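Local coordinates for vesicular integral-membrane protein VIP36 (PDB 2E6V) that acts as a calcium-dependent intracellular lectin of the early secretory pathway, binding high-mannose glycans and helping to transport and sort the glycoproteins that carry them, at residues 113-118 with 125-130; 43-48 with 214-219; 176-181 with 190-195. All blocks are in the same frame, centred on the assembly; numbering follows the deposited sequence.

Interaction 1 (113-118 with 125-130). With CA (calcium ion), chain H; MAN (alpha-D-mannopyranose), chain F; MAN (alpha-D-mannopyranose), chain B; BMA (beta-D-mannopyranose), chain C.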
loop_
_atom_site.group_PDB
_atom_site.type_symbol
_atom_site.label_atom_id
_atom_site.label_comp_id
_atom_site.label_asym_id
_atom_site.label_seq_id
_atom_site.Cartn_x
_atom_site.Cartn_y
_atom_site.Cartn_z
ATOM N N LEU A 113 -0.552 6.411 1.350
ATOM C CA LEU A 113 -0.324 7.119 2.616
ATOM C C LEU A 113 0.330 8.467 2.259
ATOM O O LEU A 113 1.568 8.596 2.164
ATOM C CB LEU A 113 0.558 6.286 3.528
ATOM C CG LEU A 113 -0.089 5.018 4.144
ATOM C CD1 LEU A 113 -0.767 4.086 3.149
ATOM C CD2 LEU A 113 0.891 4.199 4.958
ATOM N N ASP A 114 -0.527 9.450 1.996
ATOM C CA ASP A 114 -0.103 10.718 1.412
ATOM C C ASP A 114 0.164 11.657 2.576
ATOM O O ASP A 114 -0.729 11.872 3.405
ATOM C CB ASP A 114 -1.243 11.269 0.544
ATOM C CG ASP A 114 -0.834 12.447 -0.351
ATOM O OD1 ASP A 114 -1.616 12.727 -1.281
ATOM O OD2 ASP A 114 0.225 13.105 -0.170
ATOM N N THR A 115 1.371 12.207 2.655
ATOM C CA THR A 115 1.671 13.144 3.727
ATOM C C THR A 115 1.681 14.645 3.312
ATOM O O THR A 115 1.739 15.524 4.178
ATOM C CB THR A 115 3.000 12.804 4.425
ATOM O OG1 THR A 115 4.057 12.766 3.455
ATOM C CG2 THR A 115 2.919 11.476 5.165
ATOM N N TYR A 116 1.629 14.940 2.010
ATOM C CA TYR A 116 1.743 16.325 1.561
ATOM C C TYR A 116 0.586 16.749 0.682
ATOM O O TYR A 116 0.300 16.113 -0.330
ATOM C CB TYR A 116 3.107 16.627 0.890
ATOM C CG TYR A 116 3.206 18.049 0.385
ATOM C CD1 TYR A 116 3.377 19.126 1.272
ATOM C CD2 TYR A 116 3.078 18.337 -0.994
ATOM C CE1 TYR A 116 3.433 20.457 0.798
ATOM C CE2 TYR A 116 3.141 19.628 -1.472
ATOM C CZ TYR A 116 3.311 20.693 -0.580
ATOM O OH TYR A 116 3.360 21.983 -1.084
ATOM N N PRO A 117 -0.082 17.842 1.067
ATOM C CA PRO A 117 -1.193 18.392 0.314
ATOM C C PRO A 117 -0.701 19.160 -0.912
ATOM O O PRO A 117 -0.390 20.358 -0.815
ATOM C CB PRO A 117 -1.844 19.342 1.317
ATOM C CG PRO A 117 -0.742 19.741 2.245
ATOM C CD PRO A 117 0.206 18.610 2.293
ATOM N N ASN A 118 -0.618 18.474 -2.054
ATOM C CA ASN A 118 -0.155 19.104 -3.270
ATOM C C ASN A 118 -1.193 20.138 -3.760
ATOM O O ASN A 118 -0.852 21.206 -4.271
ATOM C CB ASN A 118 0.084 18.049 -4.348
ATOM C CG ASN A 118 1.181 17.097 -3.996
ATOM O OD1 ASN A 118 0.956 16.123 -3.274
ATOM N ND2 ASN A 118 2.381 17.348 -4.513
ATOM N N VAL A 125 -7.530 17.450 5.718
ATOM C CA VAL A 125 -6.455 17.308 6.707
ATOM C C VAL A 125 -5.587 16.074 6.421
ATOM O O VAL A 125 -6.083 14.952 6.292
ATOM C CB VAL A 125 -7.017 17.278 8.170
ATOM C CG1 VAL A 125 -5.855 17.167 9.235
ATOM C CG2 VAL A 125 -7.910 18.510 8.426
ATOM N N PHE A 126 -4.291 16.312 6.309
ATOM C CA PHE A 126 -3.293 15.285 6.029
ATOM C C PHE A 126 -2.581 14.914 7.327
ATOM O O PHE A 126 -2.717 15.629 8.330
ATOM C CB PHE A 126 -2.303 15.815 4.981
ATOM C CG PHE A 126 -2.864 15.806 3.564
ATOM C CD1 PHE A 126 -3.913 16.643 3.214
ATOM C CD2 PHE A 126 -2.381 14.916 2.620
ATOM C CE1 PHE A 126 -4.451 16.614 1.954
ATOM C CE2 PHE A 126 -2.916 14.872 1.349
ATOM C CZ PHE A 126 -3.952 15.717 1.010
ATOM N N PRO A 127 -1.855 13.777 7.348
ATOM C CA PRO A 127 -1.756 12.792 6.283
ATOM C C PRO A 127 -3.099 12.161 6.024
ATOM O O PRO A 127 -3.945 12.061 6.932
ATOM C CB PRO A 127 -0.802 11.749 6.856
ATOM C CG PRO A 127 -0.073 12.434 7.982
ATOM C CD PRO A 127 -1.035 13.409 8.523
ATOM N N TYR A 128 -3.282 11.733 4.785
ATOM C CA TYR A 128 -4.534 11.193 4.310
ATOM C C TYR A 128 -4.270 9.830 3.683
ATOM O O TYR A 128 -3.350 9.669 2.887
ATOM C CB TYR A 128 -5.139 12.158 3.270
ATOM C CG TYR A 128 -6.593 11.924 2.986
ATOM C CD1 TYR A 128 -7.591 12.416 3.844
ATOM C CD2 TYR A 128 -6.994 11.217 1.866
ATOM C CE1 TYR A 128 -8.965 12.198 3.576
ATOM C CE2 TYR A 128 -8.361 10.996 1.573
ATOM C CZ TYR A 128 -9.341 11.472 2.430
ATOM O OH TYR A 128 -10.691 11.221 2.144
ATOM N N ILE A 129 -5.081 8.853 4.043
ATOM C CA ILE A 129 -5.017 7.532 3.462
ATOM C C ILE A 129 -6.198 7.334 2.527
ATOM O O ILE A 129 -7.323 7.674 2.873
ATOM C CB ILE A 129 -5.067 6.473 4.548
ATOM C CG1 ILE A 129 -3.880 6.648 5.505
ATOM C CG2 ILE A 129 -5.143 5.052 3.931
ATOM C CD1 ILE A 129 -3.685 5.539 6.438
ATOM N N SER A 130 -5.943 6.780 1.341
ATOM C CA SER A 130 -7.002 6.529 0.361
ATOM C C SER A 130 -6.701 5.311 -0.494
ATOM O O SER A 130 -5.533 4.872 -0.591
ATOM C CB SER A 130 -7.155 7.735 -0.525
ATOM O OG SER A 130 -5.930 8.002 -1.153
HETATM CA CA CA H . 0.026 14.649 -1.991
HETATM C C1 MAN F . 6.286 22.091 -4.132
HETATM C C2 MAN F . 6.797 21.734 -5.516
HETATM C C3 MAN F . 6.015 22.624 -6.497
HETATM C C4 MAN F . 4.507 22.353 -6.406
HETATM C C5 MAN F . 4.027 22.425 -4.944
HETATM C C6 MAN F . 2.628 21.825 -4.739
HETATM O O2 MAN F . 6.451 20.372 -5.755
HETATM O O3 MAN F . 6.468 22.409 -7.808
HETATM O O4 MAN F . 3.786 23.261 -7.228
HETATM O O5 MAN F . 4.909 21.748 -4.058
HETATM O O6 MAN F . 1.959 22.483 -3.672
HETATM C C1 MAN B . 7.523 19.404 -5.817
HETATM C C2 MAN B . 7.135 18.301 -6.822
HETATM C C3 MAN B . 5.928 17.500 -6.319
HETATM C C4 MAN B . 6.111 17.066 -4.862
HETATM C C5 MAN B . 6.564 18.261 -4.006
HETATM C C6 MAN B . 6.785 17.894 -2.550
HETATM O O2 MAN B . 8.195 17.402 -7.102
HETATM O O3 MAN B . 5.610 16.413 -7.183
HETATM O O4 MAN B . 4.865 16.649 -4.390
HETATM O O5 MAN B . 7.748 18.836 -4.539
HETATM O O6 MAN B . 7.831 16.946 -2.457
HETATM C C1 BMA C . 5.348 25.010 -0.543
HETATM C C2 BMA C . 5.265 24.634 -2.041
HETATM C C3 BMA C . 6.383 23.633 -2.425
HETATM C C4 BMA C . 7.726 24.058 -1.849
HETATM C C5 BMA C . 7.573 24.153 -0.346
HETATM C C6 BMA C . 8.924 24.362 0.341
HETATM O O1 BMA C . 4.569 26.152 -0.230
HETATM O O2 BMA C . 5.270 25.789 -2.870
HETATM O O3 BMA C . 6.525 23.474 -3.819
HETATM O O4 BMA C . 8.747 23.167 -2.221
HETATM O O5 BMA C . 6.687 25.243 -0.123
HETATM O O6 BMA C . 8.933 25.546 1.121
HETATM O O HOH W 1 2.088 13.883 -1.685
HETATM O O HOH W 2 0.040 13.659 -4.169
#

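Interaction 2 (43-48 with 214-219). With MAN (alpha-D-mannopyranose), chain B.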
loop_
_atom_site.group_PDB
_atom_site.type_symbol
_atom_site.label_atom_id
_atom_site.label_comp_id
_atom_site.label_asym_id
_atom_site.label_seq_id
_atom_site.Cartn_x
_atom_site.Cartn_y
_atom_site.Cartn_z
ATOM N N THR A 43 12.967 5.499 1.155
ATOM C CA THR A 43 13.664 6.739 0.858
ATOM C C THR A 43 14.281 7.334 2.105
ATOM O O THR A 43 13.654 7.320 3.178
ATOM C CB THR A 43 12.747 7.866 0.312
ATOM O OG1 THR A 43 11.958 8.399 1.390
ATOM C CG2 THR A 43 11.843 7.401 -0.872
ATOM N N PRO A 44 15.484 7.923 1.967
ATOM C CA PRO A 44 16.010 8.781 3.030
ATOM C C PRO A 44 15.327 10.137 3.057
ATOM O O PRO A 44 14.490 10.433 2.201
ATOM C CB PRO A 44 17.487 8.948 2.653
ATOM C CG PRO A 44 17.515 8.755 1.184
ATOM C CD PRO A 44 16.431 7.796 0.843
ATOM N N ASP A 45 15.720 10.955 4.029
ATOM C CA ASP A 45 15.200 12.302 4.207
ATOM C C ASP A 45 15.987 13.306 3.348
ATOM O O ASP A 45 16.592 14.255 3.853
ATOM C CB ASP A 45 15.199 12.682 5.700
ATOM C CG ASP A 45 14.377 13.939 5.992
ATOM O OD1 ASP A 45 13.744 14.485 5.056
ATOM O OD2 ASP A 45 14.369 14.401 7.164
ATOM N N GLU A 46 15.944 13.086 2.041
ATOM C CA GLU A 46 16.702 13.832 1.044
ATOM C C GLU A 46 15.748 14.056 -0.109
ATOM O O GLU A 46 14.848 13.253 -0.328
ATOM C CB GLU A 46 17.882 12.981 0.549
ATOM C CG GLU A 46 18.934 12.613 1.621
ATOM C CD GLU A 46 20.003 11.672 1.079
ATOM O OE1 GLU A 46 20.205 11.674 -0.167
ATOM O OE2 GLU A 46 20.632 10.923 1.882
ATOM N N ARG A 47 15.934 15.117 -0.868
ATOM C CA ARG A 47 14.973 15.423 -1.922
ATOM C C ARG A 47 15.073 14.528 -3.170
ATOM O O ARG A 47 16.128 13.952 -3.460
ATOM C CB ARG A 47 15.070 16.898 -2.285
ATOM C CG ARG A 47 14.808 17.818 -1.110
ATOM C CD ARG A 47 14.642 19.258 -1.569
ATOM N NE ARG A 47 15.873 19.817 -2.123
ATOM C CZ ARG A 47 16.691 20.632 -1.455
ATOM N NH1 ARG A 47 16.408 20.988 -0.204
ATOM N NH2 ARG A 47 17.794 21.097 -2.046
ATOM N N SER A 48 13.956 14.398 -3.887
ATOM C CA SER A 48 13.918 13.678 -5.177
ATOM C C SER A 48 14.320 12.204 -5.101
ATOM O O SER A 48 15.186 11.742 -5.838
ATOM C CB SER A 48 14.785 14.401 -6.203
ATOM O OG SER A 48 14.382 15.751 -6.311
ATOM N N LEU A 214 10.136 18.191 -1.192
ATOM C CA LEU A 214 9.984 17.910 0.234
ATOM C C LEU A 214 10.263 16.445 0.465
ATOM O O LEU A 214 10.015 15.600 -0.420
ATOM C CB LEU A 214 8.597 18.288 0.722
ATOM C CG LEU A 214 8.206 19.770 0.574
ATOM C CD1 LEU A 214 6.724 19.933 0.849
ATOM C CD2 LEU A 214 9.044 20.681 1.516
ATOM N N SER A 215 10.792 16.138 1.639
ATOM C CA SER A 215 11.316 14.806 1.870
ATOM C C SER A 215 10.891 14.244 3.213
ATOM O O SER A 215 10.183 14.904 3.949
ATOM C CB SER A 215 12.844 14.840 1.779
ATOM O OG SER A 215 13.358 15.483 2.934
ATOM N N ASP A 216 11.334 13.015 3.494
ATOM C CA ASP A 216 11.027 12.274 4.710
ATOM C C ASP A 216 11.629 10.860 4.657
ATOM O O ASP A 216 11.897 10.340 3.572
ATOM C CB ASP A 216 9.517 12.193 4.934
ATOM C CG ASP A 216 9.058 12.923 6.209
ATOM O OD1 ASP A 216 9.881 13.534 6.925
ATOM O OD2 ASP A 216 7.853 12.894 6.509
ATOM N N ASN A 217 11.867 10.244 5.819
ATOM C CA ASN A 217 12.218 8.822 5.827
ATOM C C ASN A 217 10.933 8.036 5.697
ATOM O O ASN A 217 10.003 8.225 6.485
ATOM C CB ASN A 217 12.927 8.373 7.110
ATOM C CG ASN A 217 14.209 9.113 7.353
ATOM O OD1 ASN A 217 15.297 8.700 6.879
ATOM N ND2 ASN A 217 14.115 10.210 8.134
ATOM N N HIS A 218 10.890 7.146 4.721
ATOM C CA HIS A 218 9.780 6.227 4.596
ATOM C C HIS A 218 10.315 4.820 4.807
ATOM O O HIS A 218 11.141 4.334 4.007
ATOM C CB HIS A 218 9.119 6.382 3.241
ATOM C CG HIS A 218 8.588 7.759 2.996
ATOM N ND1 HIS A 218 9.351 8.757 2.429
ATOM C CD2 HIS A 218 7.383 8.315 3.273
ATOM C CE1 HIS A 218 8.631 9.863 2.346
ATOM N NE2 HIS A 218 7.434 9.619 2.853
ATOM N N ASP A 219 9.851 4.185 5.892
ATOM C CA ASP A 219 10.347 2.905 6.310
ATOM C C ASP A 219 9.226 1.907 6.358
ATOM O O ASP A 219 8.141 2.229 6.812
ATOM C CB ASP A 219 10.970 2.984 7.712
ATOM C CG ASP A 219 12.223 3.831 7.762
ATOM O OD1 ASP A 219 12.901 3.965 6.708
ATOM O OD2 ASP A 219 12.553 4.362 8.867
HETATM C C1 MAN B . 7.523 19.404 -5.817
HETATM C C2 MAN B . 7.135 18.301 -6.822
HETATM C C3 MAN B . 5.928 17.500 -6.319
HETATM C C4 MAN B . 6.111 17.066 -4.862
HETATM C C5 MAN B . 6.564 18.261 -4.006
HETATM C C6 MAN B . 6.785 17.894 -2.550
HETATM O O2 MAN B . 8.195 17.402 -7.102
HETATM O O3 MAN B . 5.610 16.413 -7.183
HETATM O O4 MAN B . 4.865 16.649 -4.390
HETATM O O5 MAN B . 7.748 18.836 -4.539
HETATM O O6 MAN B . 7.831 16.946 -2.457
#

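Interaction 3 (176-181 with 190-195)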
loop_
_atom_site.group_PDB
_atom_site.type_symbol
_atom_site.label_atom_id
_atom_site.label_comp_id
_atom_site.label_asym_id
_atom_site.label_seq_id
_atom_site.Cartn_x
_atom_site.Cartn_y
_atom_site.Cartn_z
ATOM N N LEU A 176 -13.278 -4.349 0.504
ATOM C CA LEU A 176 -11.962 -3.831 0.855
ATOM C C LEU A 176 -12.004 -2.928 2.095
ATOM O O LEU A 176 -12.645 -1.885 2.103
ATOM C CB LEU A 176 -11.324 -3.066 -0.310
ATOM C CG LEU A 176 -9.913 -2.596 0.075
ATOM C CD1 LEU A 176 -8.820 -3.586 -0.348
ATOM C CD2 LEU A 176 -9.620 -1.258 -0.492
ATOM N N THR A 177 -11.239 -3.304 3.100
ATOM C CA THR A 177 -11.201 -2.609 4.389
ATOM C C THR A 177 -9.763 -2.201 4.687
ATOM O O THR A 177 -8.822 -2.979 4.475
ATOM C CB THR A 177 -11.754 -3.525 5.527
ATOM O OG1 THR A 177 -13.061 -3.985 5.150
ATOM C CG2 THR A 177 -11.902 -2.772 6.831
ATOM N N VAL A 178 -9.605 -0.957 5.121
ATOM C CA VAL A 178 -8.329 -0.491 5.645
ATOM C C VAL A 178 -8.578 0.065 7.023
ATOM O O VAL A 178 -9.438 0.909 7.206
ATOM C CB VAL A 178 -7.682 0.581 4.742
ATOM C CG1 VAL A 178 -6.438 1.165 5.379
ATOM C CG2 VAL A 178 -7.369 -0.009 3.357
ATOM N N MET A 179 -7.830 -0.430 7.992
ATOM C CA MET A 179 -7.960 0.010 9.377
ATOM C C MET A 179 -6.579 0.390 9.894
ATOM O O MET A 179 -5.574 -0.117 9.370
ATOM C CB MET A 179 -8.597 -1.090 10.240
ATOM C CG MET A 179 -10.056 -1.313 9.887
ATOM S SD MET A 179 -10.953 -2.391 11.006
ATOM C CE MET A 179 -10.059 -3.962 10.799
ATOM N N THR A 180 -6.532 1.282 10.892
ATOM C CA THR A 180 -5.251 1.757 11.453
ATOM C C THR A 180 -5.090 1.444 12.936
ATOM O O THR A 180 -6.065 1.206 13.662
ATOM C CB THR A 180 -5.035 3.272 11.317
ATOM O OG1 THR A 180 -6.069 3.969 12.027
ATOM C CG2 THR A 180 -5.013 3.725 9.874
ATOM N N ASP A 181 -3.832 1.470 13.359
ATOM C CA ASP A 181 -3.442 1.275 14.734
ATOM C C ASP A 181 -2.308 2.260 14.973
ATOM O O ASP A 181 -1.130 1.966 14.728
ATOM C CB ASP A 181 -3.000 -0.159 14.900
ATOM C CG ASP A 181 -2.519 -0.470 16.292
ATOM O OD1 ASP A 181 -2.286 0.467 17.098
ATOM O OD2 ASP A 181 -2.364 -1.688 16.571
ATOM N N ASN A 190 -11.287 2.373 12.353
ATOM C CA ASN A 190 -11.866 2.467 11.033
ATOM C C ASN A 190 -11.187 3.526 10.205
ATOM O O ASN A 190 -10.760 4.544 10.730
ATOM C CB ASN A 190 -13.361 2.816 11.114
ATOM C CG ASN A 190 -14.207 1.720 11.784
ATOM O OD1 ASN A 190 -15.313 1.991 12.260
ATOM N ND2 ASN A 190 -13.691 0.501 11.832
ATOM N N CYS A 191 -11.105 3.274 8.900
ATOM C CA CYS A 191 -10.583 4.232 7.955
ATOM C C CYS A 191 -11.411 4.120 6.669
ATOM O O CYS A 191 -12.149 5.044 6.303
ATOM C CB CYS A 191 -9.082 3.959 7.715
ATOM S SG CYS A 191 -8.231 5.138 6.620
ATOM N N ILE A 192 -11.311 2.962 6.014
ATOM C CA ILE A 192 -11.941 2.723 4.714
ATOM C C ILE A 192 -12.713 1.410 4.756
ATOM O O ILE A 192 -12.189 0.411 5.260
ATOM C CB ILE A 192 -10.853 2.637 3.597
ATOM C CG1 ILE A 192 -10.205 4.015 3.381
ATOM C CG2 ILE A 192 -11.425 2.053 2.315
ATOM C CD1 ILE A 192 -8.788 3.971 2.742
ATOM N N ASP A 193 -13.937 1.416 4.223
ATOM C CA ASP A 193 -14.754 0.200 4.086
ATOM C C ASP A 193 -15.730 0.233 2.895
ATOM O O ASP A 193 -16.808 0.838 2.948
ATOM C CB ASP A 193 -15.504 -0.094 5.376
ATOM C CG ASP A 193 -16.075 -1.510 5.414
ATOM O OD1 ASP A 193 -15.693 -2.353 4.570
ATOM O OD2 ASP A 193 -16.897 -1.785 6.316
ATOM N N ILE A 194 -15.349 -0.427 1.817
ATOM C CA ILE A 194 -16.118 -0.323 0.587
ATOM C C ILE A 194 -16.385 -1.688 -0.052
ATOM O O ILE A 194 -15.698 -2.668 0.241
ATOM C CB ILE A 194 -15.424 0.606 -0.438
ATOM C CG1 ILE A 194 -14.017 0.086 -0.744
ATOM C CG2 ILE A 194 -15.447 2.048 0.071
ATOM C CD1 ILE A 194 -13.195 0.958 -1.626
ATOM N N THR A 195 -17.380 -1.731 -0.933
ATOM C CA THR A 195 -17.791 -2.990 -1.548
ATOM C C THR A 195 -17.863 -2.828 -3.045
ATOM O O THR A 195 -17.737 -1.715 -3.546
ATOM C CB THR A 195 -19.176 -3.483 -1.017
ATOM O OG1 THR A 195 -20.180 -2.500 -1.291
ATOM C CG2 THR A 195 -19.140 -3.773 0.486
#

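Interaction 1 (113-118 with 125-130)
At the calcium and mannose site of this L-type lectin domain, Phe126 backs the metal-binding Asp114 at the ends of two antiparallel strands. A hydrogen-bonded pair closes the ladder: Asp114 N donates to Tyr128 O at 3.0 Å, and Tyr128 N returns a bond to Asp114 O. One step back, Leu113 and Ile129 turn branched apolar side chains to the same buried face. Beyond the pair the segment 113-118 curls round the metal. The carboxylate of Asp114 grips calcium with both oxygens, OD1 at 2.6 Å and OD2 at 2.4 Å, and OD2 also accepts from Tyr116 N on its anti side, 34° out of the carboxylate plane, an Asx turn that steadies the bend. Tyr116 O, Asn118 OD1 and two waters add further ligands, and Asp145 completes the set. Asparagine suits its place because its amide serves two partners: OD1 holds the metal while ND2 donates to O4 of the chain B mannose at 2.6 Å. Tyr116 OH is hydrogen-bonded to O6 of the chain F mannose, whose O6 in turn donates to Asn118 O. With CG beside its own backbone N (chi1 -77°), Phe126 brings an edge to the Asp114 carboxylate, the two planes 86° apart and CE2 3.6 Å from Asp114 CG. Pro117 lies over one face of the ring, its CB 4.0 Å from the centroid in a CH-pi contact, while Tyr128 CB sits over the other face, toward the rim. A cis peptide precedes Pro127, whose CB meets Thr115 CG2. Strand 109-114 is bordered by strand 84-90 on its other flank, strand 128-135 by strand 152-155, and Ile129 reaches across to Cys191 and Ile192 of strand 189-194.

Interaction 2 (43-48 with 214-219)
Thr43 and His218, an antiparallel hydrogen-bonded pair near the carbohydrate-binding end of the lectin beta-sandwich, run alongside each other from one side of the sheet. Thr43 OG1 approaches the imidazole at its edge, in the ring plane, and receives the ND1 hydrogen at 2.8 Å along a nearly straight line (173°). The threonine sets this up by placing OG1 between its backbone N and carbonyl carbon (chi1 74°). Along the backbone, His218 N donates to Thr43 O, and Asn217 CA brings a CA-H...O contact to the same oxygen. A hydroxyl and a ring nitrogen thus tie together two buried side chains, against Ala209 and Thr211 of strand 204-211.

Past Pro44 the chain leaves the ladder in an inverse gamma turn centred on Asp45. The carboxylate of Asp45 swings over the other segment, CG anti to the backbone N (chi1 -167°), where OD1 accepts from Ser215 OG at 2.4 Å, a hydrogen bond of doubtful length; its OD2 is held by Thr75. Serine fits here because its short arm, aimed at the turn, ends in a hydroxyl that can meet this carboxylate. Ser215 CB lies 3.3 Å from Glu46 O. Asp45 CB rests 3.6 Å from Asn217 ND2, an amide nitrogen bonded to His73 O. Asp216 OD1 comes within 4.4 Å of Asp45 OD1; the salt bridge from Asp216 to Arg159 would be expected to ease the repulsion. At the far end, Leu214 N donates to O6 of the chain B mannose at 2.9 Å, and Leu214 CB packs 3.8 Å from its C6.

Interaction 3 (176-181 with 190-195)
Leu176, Val178, Ile192 and Ile194 carry the backbone bonding of this beta hairpin, whose strands run antiparallel at 178° with axes 4.6 Å apart. Leu176 and Ile194 exchange two N-H...O bonds, and so do Val178 and Ile192. The regular ladder is then interrupted: Cys191 and Ile192 both face Val178, a classic beta bulge, and Cys191 CB lies 3.1 Å from Val178 O.

The apolar contacts share the face bearing these four residues. Val178 CB meets Ile192 CB at 3.9 Å, and Leu176 CB lies against Ile194 CG1. Branched side chains suit this buried side, where Leu176, Ile192 and Ile194 all pack on Val131 of the opposing sheet.

The other face is mixed, with Thr177, Asp193 and Asn190 beside Met179. Thr177 and Asp193 lie alongside one another; the threonine hydroxyl OG1 donates to Asp193 OD1 at 3.2 Å from above the carboxylate, 61° out of its plane. Arg175 forms a salt bridge with Asp193 OD2.

The chemistry implies an amphipathic edge: the hydrocarbon face closes the sandwich, the more polar, partly exposed face tolerates water, and the bulged Cys191 links the hairpin covalently to Cys154 in strand 152-155 of the other sheet.

All three contacts lie in one L-type lectin domain built from two seven-stranded antiparallel sheets. Interaction 1 belongs to one sheet, while interactions 2 and 3 reach the other, toward its two lateral edges, with centres 27 Å apart and on opposite sides of the chain's centre. Along the sequence, segments 43-48 and 214-219 enclose both other contacts, and interaction 1 precedes interaction 3. Interactions 1 and 2, centred 15 Å apart, touch through Tyr116 and Leu214 and bind the same chain B mannose, so distant parts of the chain build one sugar site. Interaction 3 instead packs Ile192 against Ile129 and Ser130 of interaction 1, joining the sheets away from that site.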